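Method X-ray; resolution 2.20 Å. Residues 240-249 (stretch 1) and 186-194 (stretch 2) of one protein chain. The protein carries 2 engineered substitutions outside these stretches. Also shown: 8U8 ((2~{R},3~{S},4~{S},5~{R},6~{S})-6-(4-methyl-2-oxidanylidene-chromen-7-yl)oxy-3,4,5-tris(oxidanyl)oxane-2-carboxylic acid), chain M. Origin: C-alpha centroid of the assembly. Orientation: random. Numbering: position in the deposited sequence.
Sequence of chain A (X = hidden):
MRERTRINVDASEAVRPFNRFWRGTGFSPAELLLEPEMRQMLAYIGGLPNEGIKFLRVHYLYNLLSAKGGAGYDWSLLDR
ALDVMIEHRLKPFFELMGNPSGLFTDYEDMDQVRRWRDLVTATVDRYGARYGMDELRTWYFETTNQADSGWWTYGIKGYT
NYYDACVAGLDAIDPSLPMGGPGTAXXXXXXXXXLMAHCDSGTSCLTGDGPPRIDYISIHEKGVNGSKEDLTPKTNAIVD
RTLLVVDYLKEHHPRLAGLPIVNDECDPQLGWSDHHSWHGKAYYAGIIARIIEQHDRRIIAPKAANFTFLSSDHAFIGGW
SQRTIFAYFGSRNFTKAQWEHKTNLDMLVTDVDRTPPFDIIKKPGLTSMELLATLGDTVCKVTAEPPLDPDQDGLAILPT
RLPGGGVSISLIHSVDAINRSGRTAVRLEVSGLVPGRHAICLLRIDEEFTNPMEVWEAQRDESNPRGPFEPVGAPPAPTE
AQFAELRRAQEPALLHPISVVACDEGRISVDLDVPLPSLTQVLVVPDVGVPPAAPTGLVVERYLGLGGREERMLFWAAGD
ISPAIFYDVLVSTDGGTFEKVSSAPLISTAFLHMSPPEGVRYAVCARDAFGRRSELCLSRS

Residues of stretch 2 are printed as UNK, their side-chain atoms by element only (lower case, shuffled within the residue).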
# COMPACT_ATOMS: atom_id res chain seq x y z
N ASP A 240 -14.82 15.60 1.36
CA ASP A 240 -15.38 16.96 1.42
C ASP A 240 -14.26 18.00 1.33
O ASP A 240 -14.37 18.96 0.53
CB ASP A 240 -16.19 17.21 2.70
CG ASP A 240 -17.40 16.31 2.81
OD1 ASP A 240 -17.86 15.78 1.78
OD2 ASP A 240 -17.87 16.10 3.95
N ARG A 241 -13.20 17.83 2.10
CA ARG A 241 -12.13 18.82 2.05
C ARG A 241 -11.39 18.81 0.73
O ARG A 241 -10.98 19.87 0.26
CB ARG A 241 -11.20 18.75 3.26
CG ARG A 241 -11.92 19.06 4.59
CD ARG A 241 -10.91 19.30 5.70
NE ARG A 241 -9.98 18.17 5.77
CZ ARG A 241 -10.25 17.03 6.38
NH1 ARG A 241 -11.41 16.86 7.01
NH2 ARG A 241 -9.34 16.05 6.39
N THR A 242 -11.26 17.64 0.10
CA THR A 242 -10.62 17.54 -1.22
C THR A 242 -11.43 18.30 -2.28
O THR A 242 -10.86 19.01 -3.12
CB THR A 242 -10.40 16.06 -1.63
OG1 THR A 242 -9.64 15.41 -0.60
CG2 THR A 242 -9.65 15.94 -2.97
N LEU A 243 -12.74 18.15 -2.23
CA LEU A 243 -13.63 18.84 -3.16
C LEU A 243 -13.68 20.36 -2.88
O LEU A 243 -13.84 21.13 -3.82
CB LEU A 243 -15.04 18.24 -3.13
CG LEU A 243 -15.17 16.83 -3.72
CD1 LEU A 243 -16.60 16.35 -3.57
CD2 LEU A 243 -14.73 16.79 -5.16
N LEU A 244 -13.50 20.77 -1.62
CA LEU A 244 -13.37 22.18 -1.27
C LEU A 244 -12.14 22.75 -1.94
O LEU A 244 -12.16 23.86 -2.44
CB LEU A 244 -13.23 22.35 0.24
CG LEU A 244 -13.44 23.75 0.79
CD1 LEU A 244 -14.91 24.11 0.66
CD2 LEU A 244 -13.05 23.77 2.27
N VAL A 245 -11.05 22.00 -1.92
CA VAL A 245 -9.79 22.46 -2.55
C VAL A 245 -10.00 22.58 -4.06
O VAL A 245 -9.62 23.57 -4.71
CB VAL A 245 -8.60 21.53 -2.22
CG1 VAL A 245 -7.34 21.90 -2.99
CG2 VAL A 245 -8.33 21.54 -0.73
N VAL A 246 -10.63 21.58 -4.62
CA VAL A 246 -10.96 21.64 -6.04
C VAL A 246 -11.85 22.89 -6.35
O VAL A 246 -11.58 23.60 -7.30
CB VAL A 246 -11.60 20.32 -6.52
CG1 VAL A 246 -12.14 20.44 -7.95
CG2 VAL A 246 -10.58 19.18 -6.48
N ASP A 247 -12.87 23.17 -5.53
CA ASP A 247 -13.69 24.37 -5.71
C ASP A 247 -12.87 25.67 -5.67
O ASP A 247 -13.12 26.57 -6.45
CB ASP A 247 -14.79 24.49 -4.65
CG ASP A 247 -15.90 23.47 -4.83
OD1 ASP A 247 -16.08 22.97 -5.96
OD2 ASP A 247 -16.59 23.18 -3.83
N TYR A 248 -11.92 25.74 -4.76
CA TYR A 248 -11.00 26.83 -4.68
C TYR A 248 -10.22 26.99 -5.98
O TYR A 248 -10.04 28.11 -6.46
CB TYR A 248 -10.07 26.66 -3.49
CG TYR A 248 -9.05 27.75 -3.39
CD1 TYR A 248 -7.84 27.66 -4.08
CD2 TYR A 248 -9.27 28.87 -2.56
CE1 TYR A 248 -6.88 28.68 -4.00
CE2 TYR A 248 -8.32 29.89 -2.47
CZ TYR A 248 -7.14 29.81 -3.20
OH TYR A 248 -6.18 30.81 -3.09
N LEU A 249 -9.76 25.89 -6.56
CA LEU A 249 -9.06 25.95 -7.83
C LEU A 249 -9.97 26.36 -8.97
O LEU A 249 -9.54 27.12 -9.84
CB LEU A 249 -8.39 24.62 -8.20
CG LEU A 249 -7.34 24.09 -7.22
CD1 LEU A 249 -6.96 22.66 -7.55
CD2 LEU A 249 -6.11 24.95 -7.21
N UNK A 186 -2.37 21.23 5.75
CA UNK A 186 -3.57 21.92 6.14
C UNK A 186 -4.32 22.48 4.96
O UNK A 186 -3.74 23.09 4.06
n UNK A 186 -1.11 24.12 8.81
n UNK A 186 0.48 25.75 8.52
c UNK A 186 -2.80 22.42 8.48
c UNK A 186 -0.54 25.25 9.22
n UNK A 186 -0.95 25.87 10.32
c UNK A 186 -2.23 23.46 9.44
c UNK A 186 -3.22 23.03 7.14
N UNK A 187 -5.63 22.28 4.99
CA UNK A 187 -6.50 22.60 3.88
C UNK A 187 -6.41 24.10 3.55
O UNK A 187 -6.61 24.97 4.42
c UNK A 187 -7.91 22.18 4.23
o UNK A 187 -7.89 20.81 4.66
c UNK A 187 -8.85 22.35 3.06
N UNK A 188 -6.03 24.40 2.31
CA UNK A 188 -5.93 25.76 1.82
C UNK A 188 -4.99 26.63 2.65
O UNK A 188 -5.21 27.83 2.79
c UNK A 188 -9.60 26.51 0.60
c UNK A 188 -7.33 26.40 1.70
c UNK A 188 -8.28 25.76 0.67
c UNK A 188 -7.65 25.70 -0.71
N UNK A 189 -3.89 26.05 3.12
CA UNK A 189 -2.88 26.82 3.83
C UNK A 189 -2.23 27.91 2.96
O UNK A 189 -2.40 27.90 1.71
o UNK A 189 -1.06 25.32 3.28
c UNK A 189 -1.79 25.88 4.36
N UNK A 190 -1.49 28.85 3.60
CA UNK A 190 -0.81 29.90 2.88
C UNK A 190 0.15 29.40 1.82
O UNK A 190 0.11 29.89 0.69
c UNK A 190 -1.54 29.16 5.05
c UNK A 190 -1.01 30.58 5.13
c UNK A 190 -0.06 30.64 3.99
N UNK A 191 0.99 28.42 2.18
CA UNK A 191 1.87 27.78 1.24
C UNK A 191 1.10 27.21 0.03
O UNK A 191 1.53 27.34 -1.09
c UNK A 191 3.36 25.78 0.83
c UNK A 191 4.96 27.85 1.98
c UNK A 191 3.79 27.23 2.78
c UNK A 191 2.68 26.65 1.90
N UNK A 192 -0.03 26.55 0.28
CA UNK A 192 -0.79 25.94 -0.79
C UNK A 192 -1.27 27.03 -1.73
O UNK A 192 -1.03 26.95 -2.90
c UNK A 192 -3.37 22.86 -3.00
c UNK A 192 -4.71 24.86 -2.91
c UNK A 192 -3.91 25.33 -1.86
c UNK A 192 -1.95 25.09 -0.28
c UNK A 192 -2.82 24.58 -1.39
c UNK A 192 -4.44 23.62 -3.48
c UNK A 192 -2.59 23.33 -1.95
N UNK A 193 -1.94 28.03 -1.19
CA UNK A 193 -2.48 29.13 -2.00
C UNK A 193 -1.40 29.84 -2.76
O UNK A 193 -1.57 30.14 -3.94
c UNK A 193 -3.26 30.12 -1.15
n UNK A 193 -4.62 31.14 3.52
n UNK A 193 -4.24 32.51 1.73
c UNK A 193 -5.50 30.52 -0.00
c UNK A 193 -4.57 29.51 -0.68
n UNK A 193 -5.31 30.47 1.43
c UNK A 193 -4.72 31.38 2.21
N UNK A 194 -0.27 30.04 -2.10
CA UNK A 194 0.88 30.69 -2.74
C UNK A 194 1.43 29.89 -3.91
O UNK A 194 1.78 30.47 -4.95
c UNK A 194 1.97 30.95 -1.72
C15 8U8 M . 2.99 19.36 12.88
C13 8U8 M . 1.91 19.18 11.99
C14 8U8 M . 0.96 20.20 11.89
C16 8U8 M . -0.11 20.08 10.99
O9 8U8 M . -0.92 21.01 10.98
O8 8U8 M . -0.27 18.95 10.21
C11 8U8 M . 0.71 17.98 10.21
C10 8U8 M . 0.59 16.92 9.31
C12 8U8 M . 1.80 18.08 11.11
C7 8U8 M . 2.79 17.08 11.05
C8 8U8 M . 2.67 16.02 10.14
C9 8U8 M . 1.57 15.92 9.28
O2 8U8 M . 1.43 14.91 8.34
C5 8U8 M . 2.04 13.57 8.47
O1 8U8 M . 1.76 13.06 9.79
C1 8U8 M . 2.49 11.99 10.24
C6 8U8 M . 1.51 11.23 10.93
O7 8U8 M . 1.93 10.52 11.84
O6 8U8 M . 0.36 11.34 10.54
C2 8U8 M . 3.07 11.02 9.16
O5 8U8 M . 2.01 10.18 8.67
C3 8U8 M . 3.84 11.77 7.98
O4 8U8 M . 5.19 11.48 8.05
C4 8U8 M . 3.60 13.32 8.03
O3 8U8 M . 4.04 13.89 6.74

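Position 186 carries seven side-chain atoms: three carbons in a row, a nitrogen, then a carbon bearing two more nitrogens. That is a guanidinium, so the residue is Arg186. Its CA-to-CB bond points away from stretch 1, and the chain extends instead to the ligand, where CD lies 3.2 Å from O9 of 8U8.

Position 187 has one carbon carrying an oxygen and a second carbon. The oxygen sits 3.5 Å from Arg241 CD, at the edge of the guanidinium, and the terminal carbon lies 3.9 Å from Val245 CG2. This is Thr187. Its CA-to-CB bond points toward stretch 1, and the small fork serves two neighbours of different character.

Position 188 shows four carbons forked at the second, with one terminal carbon lying over the ring of Tyr248; this is Leu188. Its CD2 stands 4.0 Å from the Tyr248 ring centroid, a CH-pi contact over the face, and 4.2 Å from Val245 CG2. The fork places a methyl at the end of a flexible arm, well suited to covering an aromatic face.

Position 189 holds one carbon and one oxygen, out of reach of stretch 1, hence Ser189. It closes a type II turn, its N bonding to Arg186 O at 3.1 Å, and its short hydroxyl side chain suits the N-cap position it occupies.

At position 190 three carbons close a ring onto the backbone nitrogen: Pro190. Having no amide hydrogen costs little in the first turn of a helix, where such hydrogens lack partners within the helix.

Position 191 has four carbons forked at the first, one arm two carbons long, beyond reach of stretch 1: Ile191. An all-carbon side chain suits this buried site, leaving no polar group unpaired.

Position 192 has one carbon, then a six-carbon ring with no oxygen. Ring carbons lie 3.4 Å from Val245 CG1 and 4.3 Å from Leu249 CD2, with Tyr248 CD1 at the ring edge. The flat ring bridging the gap is Phe192, whose N makes a weak capping bond to Ser189 OG (3.4 Å).

Position 193 has three carbons, a nitrogen, then a carbon carrying two more nitrogens; one carbon lies 3.2 Å from Tyr248 OH. This is Arg193, whose NE donates to Leu188 O (3.0 Å), tying the helix back to the turn.

Position 194, a single carbon pointing away from stretch 1, is Ala194, readily accommodated in a helix.

The contact is thus mainly apolar packing, without a hydrogen bond between the stretches. Val245 and Tyr248, one turn apart, meet Leu188 and Phe192, and the helix axes stay 12.5 Å apart at closest approach, a gap bridged by side chains.

Stretch 2 186-194: RTLSPIFRA
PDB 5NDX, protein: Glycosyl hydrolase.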